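Coiled-coil and C2 domain-containing protein 1-like (PDB 6EI6) binds phosphatidylinositol monophosphates and regulates the ESCRT pathway in endosomal sorting, supporting the ESCRT-III core protein Shrub, probably by preventing its inappropriate polymerisation. Local coordinates at residues Ile197-Gly202 with Ser206-Gly211; Gln218-Lys223 with Val245-Arg250; His59-Ala62 with Gly68-Arg71. All blocks are in the same frame, centred on the assembly; numbering follows the deposited sequence.

Contact 1 of 3, residues Ile197-Gly202 with Ser206-Gly211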
ATOM      1  N   ILE A 197      -4.210  19.151   8.083  1.00 41.54           N
ATOM      2  CA  ILE A 197      -3.191  19.655   8.994  1.00 49.20           C
ATOM      3  C   ILE A 197      -3.589  21.065   9.432  1.00 53.22           C
ATOM      4  O   ILE A 197      -3.791  21.958   8.599  1.00 50.57           O
ATOM      5  CB  ILE A 197      -1.801  19.635   8.347  1.00 49.00           C
ATOM      6  CG1 ILE A 197      -1.388  18.198   8.024  1.00 50.38           C
ATOM      7  CG2 ILE A 197      -0.785  20.231   9.293  1.00 52.90           C
ATOM      8  CD1 ILE A 197      -1.772  17.726   6.616  1.00 47.22           C
ATOM      9  N   TYR A 198      -3.734  21.269  10.737  1.00 51.56           N
ATOM     10  CA  TYR A 198      -4.251  22.527  11.258  1.00 56.08           C
ATOM     11  C   TYR A 198      -3.245  23.170  12.198  1.00 59.58           C
ATOM     12  O   TYR A 198      -2.603  22.477  13.000  1.00 57.84           O
ATOM     13  CB  TYR A 198      -5.558  22.327  12.006  1.00 51.88           C
ATOM     14  CG  TYR A 198      -6.790  22.209  11.143  1.00 51.48           C
ATOM     15  CD1 TYR A 198      -7.501  23.332  10.749  1.00 52.01           C
ATOM     16  CD2 TYR A 198      -7.272  20.973  10.756  1.00 51.07           C
ATOM     17  CE1 TYR A 198      -8.643  23.219   9.975  1.00 42.76           C
ATOM     18  CE2 TYR A 198      -8.417  20.863   9.992  1.00 47.32           C
ATOM     19  CZ  TYR A 198      -9.090  21.984   9.604  1.00 41.61           C
ATOM     20  OH  TYR A 198     -10.228  21.854   8.836  1.00 48.48           O
ATOM     21  N   SER A 199      -3.106  24.496  12.089  1.00 58.49           N
ATOM     22  CA  SER A 199      -2.399  25.275  13.104  1.00 63.63           C
ATOM     23  C   SER A 199      -3.391  25.714  14.174  1.00 61.62           C
ATOM     24  O   SER A 199      -4.551  26.028  13.865  1.00 60.85           O
ATOM     25  CB  SER A 199      -1.710  26.501  12.499  1.00 59.45           C
ATOM     26  OG  SER A 199      -2.669  27.479  12.136  1.00 65.00           O
ATOM     27  N   ARG A 200      -2.940  25.713  15.433  1.00 62.29           N
ATOM     28  CA  ARG A 200      -3.817  25.995  16.575  1.00 65.12           C
ATOM     29  C   ARG A 200      -3.825  27.496  16.829  1.00 64.80           C
ATOM     30  O   ARG A 200      -2.894  28.040  17.430  1.00 65.24           O
ATOM     31  CB  ARG A 200      -3.361  25.231  17.813  1.00 64.45           C
ATOM     32  CG  ARG A 200      -4.443  24.996  18.856  1.00 64.86           C
ATOM     33  CD  ARG A 200      -4.199  25.839  20.111  1.00 73.94           C
ATOM     34  NE  ARG A 200      -2.893  25.597  20.745  1.00 80.03           N
ATOM     35  CZ  ARG A 200      -2.668  24.728  21.740  1.00 81.24           C
ATOM     36  NH1 ARG A 200      -3.668  23.999  22.246  1.00 70.48           N
ATOM     37  NH2 ARG A 200      -1.435  24.593  22.239  1.00 74.29           N
ATOM     38  N   GLY A 201      -4.875  28.168  16.358  1.00 62.10           N
ATOM     39  CA  GLY A 201      -5.044  29.578  16.675  1.00 59.86           C
ATOM     40  C   GLY A 201      -5.249  29.766  18.168  1.00 56.99           C
ATOM     41  O   GLY A 201      -5.907  28.963  18.833  1.00 60.84           O
ATOM     42  N   GLY A 202      -4.673  30.826  18.708  1.00 58.38           N
ATOM     43  CA  GLY A 202      -4.668  31.019  20.146  1.00 56.48           C
ATOM     44  C   GLY A 202      -5.961  31.581  20.713  1.00 49.80           C
ATOM     45  O   GLY A 202      -7.067  31.343  20.198  1.00 45.62           O
ATOM     46  N   SER A 206      -9.384  31.388  15.677  1.00 48.77           N
ATOM     47  CA  SER A 206      -9.720  30.056  15.178  1.00 51.10           C
ATOM     48  C   SER A 206      -8.506  29.357  14.543  1.00 55.92           C
ATOM     49  O   SER A 206      -7.454  29.956  14.292  1.00 53.46           O
ATOM     50  CB  SER A 206     -10.866  30.125  14.173  1.00 48.17           C
ATOM     51  OG  SER A 206     -10.633  31.127  13.211  1.00 53.11           O
ATOM     52  N   ASP A 207      -8.661  28.051  14.296  1.00 60.30           N
ATOM     53  CA  ASP A 207      -7.573  27.250  13.742  1.00 59.49           C
ATOM     54  C   ASP A 207      -7.480  27.429  12.233  1.00 51.93           C
ATOM     55  O   ASP A 207      -8.487  27.609  11.543  1.00 44.71           O
ATOM     56  CB  ASP A 207      -7.753  25.766  14.063  1.00 55.61           C
ATOM     57  CG  ASP A 207      -7.779  25.484  15.555  1.00 60.43           C
ATOM     58  OD1 ASP A 207      -6.950  26.047  16.311  1.00 59.65           O
ATOM     59  OD2 ASP A 207      -8.649  24.684  15.968  1.00 61.36           O
ATOM     60  N   THR A 208      -6.254  27.356  11.724  1.00 53.42           N
ATOM     61  CA  THR A 208      -5.972  27.541  10.305  1.00 56.55           C
ATOM     62  C   THR A 208      -5.607  26.214   9.634  1.00 53.35           C
ATOM     63  O   THR A 208      -4.713  25.491  10.096  1.00 51.03           O
ATOM     64  CB  THR A 208      -4.845  28.558  10.109  1.00 57.96           C
ATOM     65  OG1 THR A 208      -5.131  29.749  10.862  1.00 58.58           O
ATOM     66  CG2 THR A 208      -4.722  28.908   8.634  1.00 57.83           C
ATOM     67  N   LEU A 209      -6.306  25.902   8.545  1.00 53.67           N
ATOM     68  CA  LEU A 209      -5.991  24.757   7.689  1.00 50.62           C
ATOM     69  C   LEU A 209      -4.669  25.009   6.965  1.00 49.58           C
ATOM     70  O   LEU A 209      -4.611  25.775   6.004  1.00 50.98           O
ATOM     71  CB  LEU A 209      -7.126  24.524   6.699  1.00 43.24           C
ATOM     72  CG  LEU A 209      -6.973  23.338   5.745  1.00 48.12           C
ATOM     73  CD1 LEU A 209      -6.727  22.025   6.521  1.00 44.72           C
ATOM     74  CD2 LEU A 209      -8.194  23.222   4.840  1.00 37.57           C
ATOM     75  N   ILE A 210      -3.598  24.358   7.425  1.00 49.59           N
ATOM     76  CA  ILE A 210      -2.290  24.473   6.784  1.00 48.50           C
ATOM     77  C   ILE A 210      -2.257  23.750   5.436  1.00 56.20           C
ATOM     78  O   ILE A 210      -1.663  24.243   4.467  1.00 57.27           O
ATOM     79  CB  ILE A 210      -1.212  23.914   7.719  1.00 53.34           C
ATOM     80  CG1 ILE A 210      -1.181  24.705   9.014  1.00 52.02           C
ATOM     81  CG2 ILE A 210       0.134  23.914   7.024  1.00 51.42           C
ATOM     82  CD1 ILE A 210      -0.013  24.341   9.854  1.00 55.40           C
ATOM     83  N   GLY A 211      -2.833  22.552   5.365  1.00 52.43           N
ATOM     84  CA  GLY A 211      -2.859  21.806   4.119  1.00 51.47           C
ATOM     85  C   GLY A 211      -3.563  20.476   4.291  1.00 49.83           C
ATOM     86  O   GLY A 211      -3.777  19.995   5.409  1.00 48.03           O
TER
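Tyr-198 and Leu-209 sit opposite each other on two antiparallel strands, and Leu-209 lays a methyl over the tyrosine ring. Leu-209 CD1 is 4.0 Å from the centroid of the Tyr-198 ring and 16° off its normal, a CH-pi contact displaced toward the rim. In Leu-209, chi1 -179° and chi2 55° together bring CD1 over the ring, while CB of Leu-209 packs 3.8 Å from Tyr-198 CE1. Ile-197, Ser-199 and Thr-208 point to the other face of the sheet. A classic beta bulge interrupts the pairing: Ile-210 and Gly-211 both face Ile-197. Ile-210 N lies 2.7 Å from Ile-197 O, which also takes a weak bond from Gly-211 N. The bulge directs the Ile-210 side chain toward the partner strand, where its CB lies 4.0 Å from Ile-197 CG2, the two isoleucines crossing at about a right angle. Beyond the bulge, Ser-199 and Thr-208 form a hydrogen-bonded pair, with Ser-199 N 2.7 Å from Thr-208 O. At the turn, Asp-207 OD1 accepts a weak bond from Gly-201 N, and its OD2 is bonded to Tyr-141 OH. This is the hairpin of strands 192-199 and 208-216 in the C2 domain: strand 140-145 flanks it through Tyr-141, whose ring meets that of Tyr-198, and Leu-232 of strand 225-233 touches Ile-197 and Ile-210.

Contact 2 of 3, residues Gln218-Lys223 with Val245-Arg250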
ATOM      1  N   GLN A 218      -6.308   1.951  -2.282  1.00 42.31           N
ATOM      2  CA  GLN A 218      -6.294   0.781  -3.153  1.00 45.47           C
ATOM      3  C   GLN A 218      -5.007  -0.049  -3.112  1.00 41.72           C
ATOM      4  O   GLN A 218      -5.115  -1.265  -3.336  1.00 40.62           O
ATOM      5  CB  GLN A 218      -6.650   1.206  -4.591  1.00 46.46           C
ATOM      6  CG  GLN A 218      -5.473   1.464  -5.495  1.00 54.19           C
ATOM      7  CD  GLN A 218      -4.924   0.209  -6.140  1.00 54.94           C
ATOM      8  OE1 GLN A 218      -5.686  -0.694  -6.498  1.00 56.63           O
ATOM      9  NE2 GLN A 218      -3.594   0.136  -6.272  1.00 49.67           N
ATOM     10  N   PRO A 219      -3.801   0.492  -2.840  1.00 42.36           N
ATOM     11  CA  PRO A 219      -2.651  -0.406  -2.619  1.00 34.84           C
ATOM     12  C   PRO A 219      -2.901  -1.497  -1.595  1.00 39.73           C
ATOM     13  O   PRO A 219      -2.218  -2.528  -1.638  1.00 40.75           O
ATOM     14  CB  PRO A 219      -1.548   0.547  -2.142  1.00 34.09           C
ATOM     15  CG  PRO A 219      -1.835   1.813  -2.842  1.00 37.92           C
ATOM     16  CD  PRO A 219      -3.362   1.907  -2.883  1.00 41.86           C
ATOM     17  N   LEU A 220      -3.823  -1.294  -0.650  1.00 37.42           N
ATOM     18  CA  LEU A 220      -4.088  -2.300   0.369  1.00 38.74           C
ATOM     19  C   LEU A 220      -4.864  -3.495  -0.181  1.00 40.90           C
ATOM     20  O   LEU A 220      -5.079  -4.473   0.553  1.00 39.50           O
ATOM     21  CB  LEU A 220      -4.826  -1.673   1.561  1.00 34.37           C
ATOM     22  CG  LEU A 220      -3.913  -0.681   2.296  1.00 38.65           C
ATOM     23  CD1 LEU A 220      -4.630  -0.035   3.447  1.00 40.09           C
ATOM     24  CD2 LEU A 220      -2.604  -1.292   2.773  1.00 40.95           C
ATOM     25  N   GLU A 221      -5.264  -3.454  -1.456  1.00 42.15           N
ATOM     26  CA  GLU A 221      -5.903  -4.615  -2.070  1.00 42.40           C
ATOM     27  C   GLU A 221      -4.920  -5.767  -2.215  1.00 41.06           C
ATOM     28  O   GLU A 221      -5.290  -6.938  -2.029  1.00 38.68           O
ATOM     29  CB  GLU A 221      -6.471  -4.243  -3.433  1.00 40.30           C
ATOM     30  CG  GLU A 221      -7.740  -3.449  -3.360  1.00 44.32           C
ATOM     31  CD  GLU A 221      -8.393  -3.326  -4.706  1.00 48.81           C
ATOM     32  OE1 GLU A 221      -7.642  -3.303  -5.714  1.00 42.29           O
ATOM     33  OE2 GLU A 221      -9.650  -3.267  -4.746  1.00 49.13           O
ATOM     34  N   THR A 222      -3.666  -5.455  -2.547  1.00 36.66           N
ATOM     35  CA  THR A 222      -2.639  -6.469  -2.707  1.00 37.90           C
ATOM     36  C   THR A 222      -1.456  -6.298  -1.778  1.00 39.64           C
ATOM     37  O   THR A 222      -0.611  -7.193  -1.738  1.00 41.06           O
ATOM     38  CB  THR A 222      -2.117  -6.503  -4.150  1.00 33.79           C
ATOM     39  OG1 THR A 222      -1.443  -5.279  -4.442  1.00 42.23           O
ATOM     40  CG2 THR A 222      -3.260  -6.695  -5.119  1.00 33.53           C
ATOM     41  N   LYS A 223      -1.361  -5.184  -1.049  1.00 38.92           N
ATOM     42  CA  LYS A 223      -0.319  -4.980  -0.056  1.00 35.80           C
ATOM     43  C   LYS A 223      -0.943  -4.811   1.321  1.00 38.55           C
ATOM     44  O   LYS A 223      -2.151  -4.578   1.478  1.00 36.21           O
ATOM     45  CB  LYS A 223       0.554  -3.771  -0.377  1.00 37.77           C
ATOM     46  CG  LYS A 223       1.530  -4.038  -1.486  1.00 42.11           C
ATOM     47  CD  LYS A 223       2.553  -2.930  -1.591  1.00 43.39           C
ATOM     48  CE  LYS A 223       2.514  -2.311  -2.947  1.00 40.87           C
ATOM     49  NZ  LYS A 223       1.091  -1.993  -3.245  1.00 51.83           N
ATOM     50  N   VAL A 245       2.876   9.165   6.831  1.00 47.35           N
ATOM     51  CA  VAL A 245       1.679   8.452   7.247  1.00 44.83           C
ATOM     52  C   VAL A 245       1.826   6.962   6.918  1.00 48.08           C
ATOM     53  O   VAL A 245       2.481   6.584   5.944  1.00 45.39           O
ATOM     54  CB  VAL A 245       0.470   9.109   6.546  1.00 42.23           C
ATOM     55  CG1 VAL A 245      -0.659   8.131   6.349  1.00 45.19           C
ATOM     56  CG2 VAL A 245       0.012  10.324   7.334  1.00 45.28           C
ATOM     57  N   LYS A 246       1.220   6.113   7.749  1.00 45.15           N
ATOM     58  CA  LYS A 246       1.108   4.684   7.490  1.00 41.76           C
ATOM     59  C   LYS A 246      -0.359   4.271   7.499  1.00 45.01           C
ATOM     60  O   LYS A 246      -1.152   4.796   8.286  1.00 46.56           O
ATOM     61  CB  LYS A 246       1.858   3.868   8.531  1.00 43.29           C
ATOM     62  CG  LYS A 246       3.337   4.180   8.656  1.00 44.91           C
ATOM     63  CD  LYS A 246       3.889   3.451   9.866  1.00 42.35           C
ATOM     64  CE  LYS A 246       5.392   3.319   9.772  1.00 50.83           C
ATOM     65  NZ  LYS A 246       5.914   2.601  10.967  1.00 56.35           N
ATOM     66  N   ILE A 247      -0.732   3.341   6.619  1.00 40.44           N
ATOM     67  CA  ILE A 247      -2.034   2.690   6.687  1.00 39.88           C
ATOM     68  C   ILE A 247      -1.811   1.188   6.613  1.00 45.35           C
ATOM     69  O   ILE A 247      -1.176   0.690   5.674  1.00 42.58           O
ATOM     70  CB  ILE A 247      -2.979   3.149   5.570  1.00 40.15           C
ATOM     71  CG1 ILE A 247      -2.933   4.676   5.438  1.00 43.16           C
ATOM     72  CG2 ILE A 247      -4.394   2.666   5.868  1.00 38.69           C
ATOM     73  CD1 ILE A 247      -3.847   5.192   4.360  1.00 40.00           C
ATOM     74  N   ARG A 248      -2.314   0.467   7.605  1.00 43.54           N
ATOM     75  CA  ARG A 248      -1.929  -0.923   7.786  1.00 43.06           C
ATOM     76  C   ARG A 248      -3.152  -1.795   7.986  1.00 44.45           C
ATOM     77  O   ARG A 248      -4.078  -1.422   8.707  1.00 48.26           O
ATOM     78  CB  ARG A 248      -0.998  -1.071   8.975  1.00 43.00           C
ATOM     79  CG  ARG A 248       0.207  -0.153   8.913  1.00 46.56           C
ATOM     80  CD  ARG A 248       1.050  -0.279  10.171  1.00 48.48           C
ATOM     81  NE  ARG A 248       1.621  -1.622  10.321  1.00 50.01           N
ATOM     82  CZ  ARG A 248       1.228  -2.501  11.244  1.00 52.86           C
ATOM     83  NH1 ARG A 248       0.253  -2.188  12.103  1.00 53.68           N
ATOM     84  NH2 ARG A 248       1.810  -3.695  11.314  1.00 50.07           N
ATOM     85  N   VAL A 249      -3.138  -2.971   7.360  1.00 46.48           N
ATOM     86  CA  VAL A 249      -4.145  -3.999   7.596  1.00 49.17           C
ATOM     87  C   VAL A 249      -3.434  -5.308   7.921  1.00 48.32           C
ATOM     88  O   VAL A 249      -2.225  -5.456   7.711  1.00 45.70           O
ATOM     89  CB  VAL A 249      -5.095  -4.173   6.402  1.00 41.80           C
ATOM     90  CG1 VAL A 249      -5.997  -2.971   6.297  1.00 40.42           C
ATOM     91  CG2 VAL A 249      -4.287  -4.361   5.127  1.00 43.01           C
ATOM     92  N   ARG A 250      -4.200  -6.244   8.493  1.00 45.62           N
ATOM     93  CA  ARG A 250      -3.645  -7.557   8.811  1.00 52.96           C
ATOM     94  C   ARG A 250      -3.280  -8.329   7.543  1.00 50.88           C
ATOM     95  O   ARG A 250      -2.265  -9.022   7.503  1.00 45.60           O
ATOM     96  CB  ARG A 250      -4.628  -8.365   9.658  1.00 53.20           C
ATOM     97  CG  ARG A 250      -4.643  -9.836   9.316  1.00 56.18           C
ATOM     98  CD  ARG A 250      -5.024 -10.731  10.479  1.00 59.70           C
ATOM     99  NE  ARG A 250      -3.862 -10.995  11.328  1.00 66.78           N
ATOM    100  CZ  ARG A 250      -3.845 -11.885  12.315  1.00 62.23           C
ATOM    101  NH1 ARG A 250      -4.926 -12.603  12.566  1.00 62.36           N
ATOM    102  NH2 ARG A 250      -2.749 -12.057  13.043  1.00 61.03           N
TER
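Leu-220 and Val-249 mark the closest backbone approach, their CA atoms 7.4 Å apart, too wide for strand pairing, so a compact turn faces strand 241-249 mainly through side chains. Inside the turn, Glu-221 N bonds to Gln-218 O and Lys-223 N to Pro-219 O, each at 2.9 Å, presenting Leu-220 to the strand. With chi2 179°, Leu-220 CD1 continues the line of the chain and CD2 branches to the side, and the two methyls divide the work. Leu-220 CD1 presses on Ile-247 CG2 at 3.6 Å, the two side chains crossing at about a right angle. Leu-220 CD2 lies 4.2 Å from Val-249 CG2 and 3.8 Å from the backbone O of Ile-247. Ile-247 swings CG2 trans to its backbone N, with CG1 on the N side (chi1 -46°), and this short branch receives the leucine. Val-249 CG2 also comes within 4.2 Å of Lys-223 O. Leu-120 of the neighbouring strand 119-128 touches both Ile-247 and Val-249, Ile-226 touches Leu-220, and Val-193 from the facing sheet meets Ile-247. Arg-248, on the reverse of the strand, is salt-bridged to Glu-121 and Asp-114, and Glu-221 to Lys-189. The cohesion here is a small dispersive contact of buried methyl groups. With no directional bond between the segments, the fit of these methyls, which adds to the apolar packing between the two C2 sheets, probably sets their spacing.

Contact 3 of 3, residues His59-Ala62 with Gly68-Arg71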
ATOM      1  N   HIS A  59       7.613  -5.958   2.304  1.00 43.19           N
ATOM      2  CA  HIS A  59       7.016  -6.054   3.629  1.00 48.49           C
ATOM      3  C   HIS A  59       8.029  -6.544   4.659  1.00 52.52           C
ATOM      4  O   HIS A  59       8.108  -5.998   5.765  1.00 52.07           O
ATOM      5  CB  HIS A  59       5.805  -6.975   3.615  1.00 46.03           C
ATOM      6  CG  HIS A  59       5.271  -7.259   4.978  1.00 51.14           C
ATOM      7  ND1 HIS A  59       4.405  -6.404   5.627  1.00 49.59           N
ATOM      8  CD2 HIS A  59       5.506  -8.282   5.833  1.00 53.76           C
ATOM      9  CE1 HIS A  59       4.110  -6.903   6.815  1.00 53.39           C
ATOM     10  NE2 HIS A  59       4.772  -8.036   6.969  1.00 61.06           N
ATOM     11  N   HIS A  60       8.814  -7.574   4.317  1.00 50.82           N
ATOM     12  CA  HIS A  60       9.793  -8.091   5.269  1.00 52.56           C
ATOM     13  C   HIS A  60      10.904  -7.082   5.533  1.00 52.68           C
ATOM     14  O   HIS A  60      11.407  -7.003   6.660  1.00 51.02           O
ATOM     15  CB  HIS A  60      10.364  -9.420   4.771  1.00 49.84           C
ATOM     16  CG  HIS A  60       9.385 -10.545   4.860  1.00 46.78           C
ATOM     17  ND1 HIS A  60       8.710 -10.849   6.024  1.00 55.28           N
ATOM     18  CD2 HIS A  60       8.931 -11.409   3.926  1.00 46.44           C
ATOM     19  CE1 HIS A  60       7.892 -11.864   5.807  1.00 49.40           C
ATOM     20  NE2 HIS A  60       8.000 -12.217   4.539  1.00 51.54           N
ATOM     21  N   LYS A  61      11.283  -6.295   4.518  1.00 51.33           N
ATOM     22  CA  LYS A  61      12.286  -5.250   4.710  1.00 49.50           C
ATOM     23  C   LYS A  61      11.798  -4.195   5.689  1.00 52.85           C
ATOM     24  O   LYS A  61      12.497  -3.843   6.648  1.00 52.62           O
ATOM     25  CB  LYS A  61      12.634  -4.607   3.377  1.00 50.73           C
ATOM     26  CG  LYS A  61      13.395  -3.319   3.535  1.00 54.94           C
ATOM     27  CD  LYS A  61      14.155  -2.983   2.282  1.00 52.13           C
ATOM     28  CE  LYS A  61      13.789  -1.603   1.768  1.00 65.19           C
ATOM     29  NZ  LYS A  61      14.833  -1.058   0.844  1.00 69.48           N
ATOM     30  N   ALA A  62      10.583  -3.695   5.471  1.00 54.06           N
ATOM     31  CA  ALA A  62      10.005  -2.704   6.368  1.00 56.41           C
ATOM     32  C   ALA A  62       9.875  -3.210   7.797  1.00 54.74           C
ATOM     33  O   ALA A  62       9.782  -2.394   8.720  1.00 61.25           O
ATOM     34  CB  ALA A  62       8.634  -2.271   5.869  1.00 49.39           C
ATOM     35  N   GLY A  68      13.395 -13.220   5.888  1.00 49.67           N
ATOM     36  CA  GLY A  68      12.296 -13.183   4.937  1.00 48.31           C
ATOM     37  C   GLY A  68      12.616 -12.328   3.724  1.00 49.81           C
ATOM     38  O   GLY A  68      12.211 -12.648   2.594  1.00 44.38           O
ATOM     39  N   MET A  69      13.394 -11.265   3.926  1.00 46.92           N
ATOM     40  CA  MET A  69      13.655 -10.326   2.845  1.00 48.91           C
ATOM     41  C   MET A  69      14.519 -10.962   1.763  1.00 47.73           C
ATOM     42  O   MET A  69      14.141 -10.982   0.582  1.00 48.49           O
ATOM     43  CB  MET A  69      14.309  -9.073   3.416  1.00 51.42           C
ATOM     44  CG  MET A  69      14.440  -7.956   2.441  1.00 49.87           C
ATOM     45  SD  MET A  69      15.715  -6.804   2.971  1.00 62.05           S
ATOM     46  CE  MET A  69      15.948  -5.916   1.422  1.00 55.70           C
ATOM     47  N   ASN A  70      15.683 -11.491   2.151  1.00 50.09           N
ATOM     48  CA  ASN A  70      16.516 -12.239   1.215  1.00 45.54           C
ATOM     49  C   ASN A  70      15.763 -13.414   0.617  1.00 43.78           C
ATOM     50  O   ASN A  70      15.981 -13.767  -0.545  1.00 43.11           O
ATOM     51  CB  ASN A  70      17.769 -12.751   1.917  1.00 48.98           C
ATOM     52  CG  ASN A  70      18.523 -11.665   2.610  1.00 55.42           C
ATOM     53  OD1 ASN A  70      18.772 -11.753   3.809  1.00 61.18           O
ATOM     54  ND2 ASN A  70      18.892 -10.620   1.868  1.00 55.48           N
ATOM     55  N   ARG A  71      14.903 -14.059   1.412  1.00 40.43           N
ATOM     56  CA  ARG A  71      14.151 -15.201   0.916  1.00 43.38           C
ATOM     57  C   ARG A  71      13.334 -14.822  -0.313  1.00 45.51           C
ATOM     58  O   ARG A  71      13.444 -15.457  -1.372  1.00 42.84           O
ATOM     59  CB  ARG A  71      13.245 -15.752   2.017  1.00 40.14           C
ATOM     60  CG  ARG A  71      12.790 -17.140   1.724  1.00 45.48           C
ATOM     61  CD  ARG A  71      11.844 -17.708   2.777  1.00 48.39           C
ATOM     62  NE  ARG A  71      10.804 -18.468   2.090  1.00 49.09           N
ATOM     63  CZ  ARG A  71       9.553 -18.585   2.524  1.00 54.53           C
ATOM     64  NH1 ARG A  71       9.188 -18.011   3.669  1.00 51.40           N
ATOM     65  NH2 ARG A  71       8.668 -19.275   1.806  1.00 53.70           N
TER
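This is the tight end of a helical hairpin: the last turn of helix 34-62 packs against the first turns of helix 66-91 at the protein surface, with His-60 and Lys-61 touching Gly-68 and Met-69. The backbones come close, His-60 CA lying 5.1 Å from Met-69 CA, and the missing side chain of Gly-68 makes this possible. Gly-68 CA sits over one face of the His-60 imidazole, 4.1 Å from its centroid and 22° off the ring normal, a CH-pi contact offset toward the rim. A beta carbon at Gly-68 would fall only 2.8 Å from His-60 CG, a clash. His-60 CB meanwhile rests 3.6 Å from Met-69 N, so the histidine packs chiefly on backbone atoms of the second helix. Its ring also meets that of Phe-72, one turn further along that helix, while Gly-68 N is bonded to Asp-65 OD1 in the connection. Neighbouring His-59 turns to the C2 domain, where its ND1 bonds to Glu-225 OE1. Met-69 takes the other flank of the contact: with CG trans to the backbone N (chi1 -171°) and the rest of the chain extended, it runs alongside Lys-61, both pointing the same way. Shortening Met-69 to an alanine would probably strip the Lys-61 methylenes of their apolar cover and leave that chain freer to turn. Met-69 SD lies 3.8 Å from Lys-61 CB, and Met-69 CE meets Lys-61 CD at 3.5 Å.

In the fold
Along the chain contact 3 comes first, then contacts 1 and 2. The helical hairpin of contact 3 and the C2 sandwich of contacts 1 and 2 make an elongated array: centres of contacts 1 and 3 are about 40 Å apart, with contact 2 about 29 Å from the first and 17 Å from the third. Strand 208-216 runs from contact 1 to the loop of contact 2, which crosses to strand 225-233 of the other sheet, where 241-249 also lies. Nearest atoms of contacts 2 and 3 are about 6 Å apart; Glu-225, bonded to His-59 and touched by Arg-248, gives one link between the helices and the C2 domain, which mediates phosphoinositide binding.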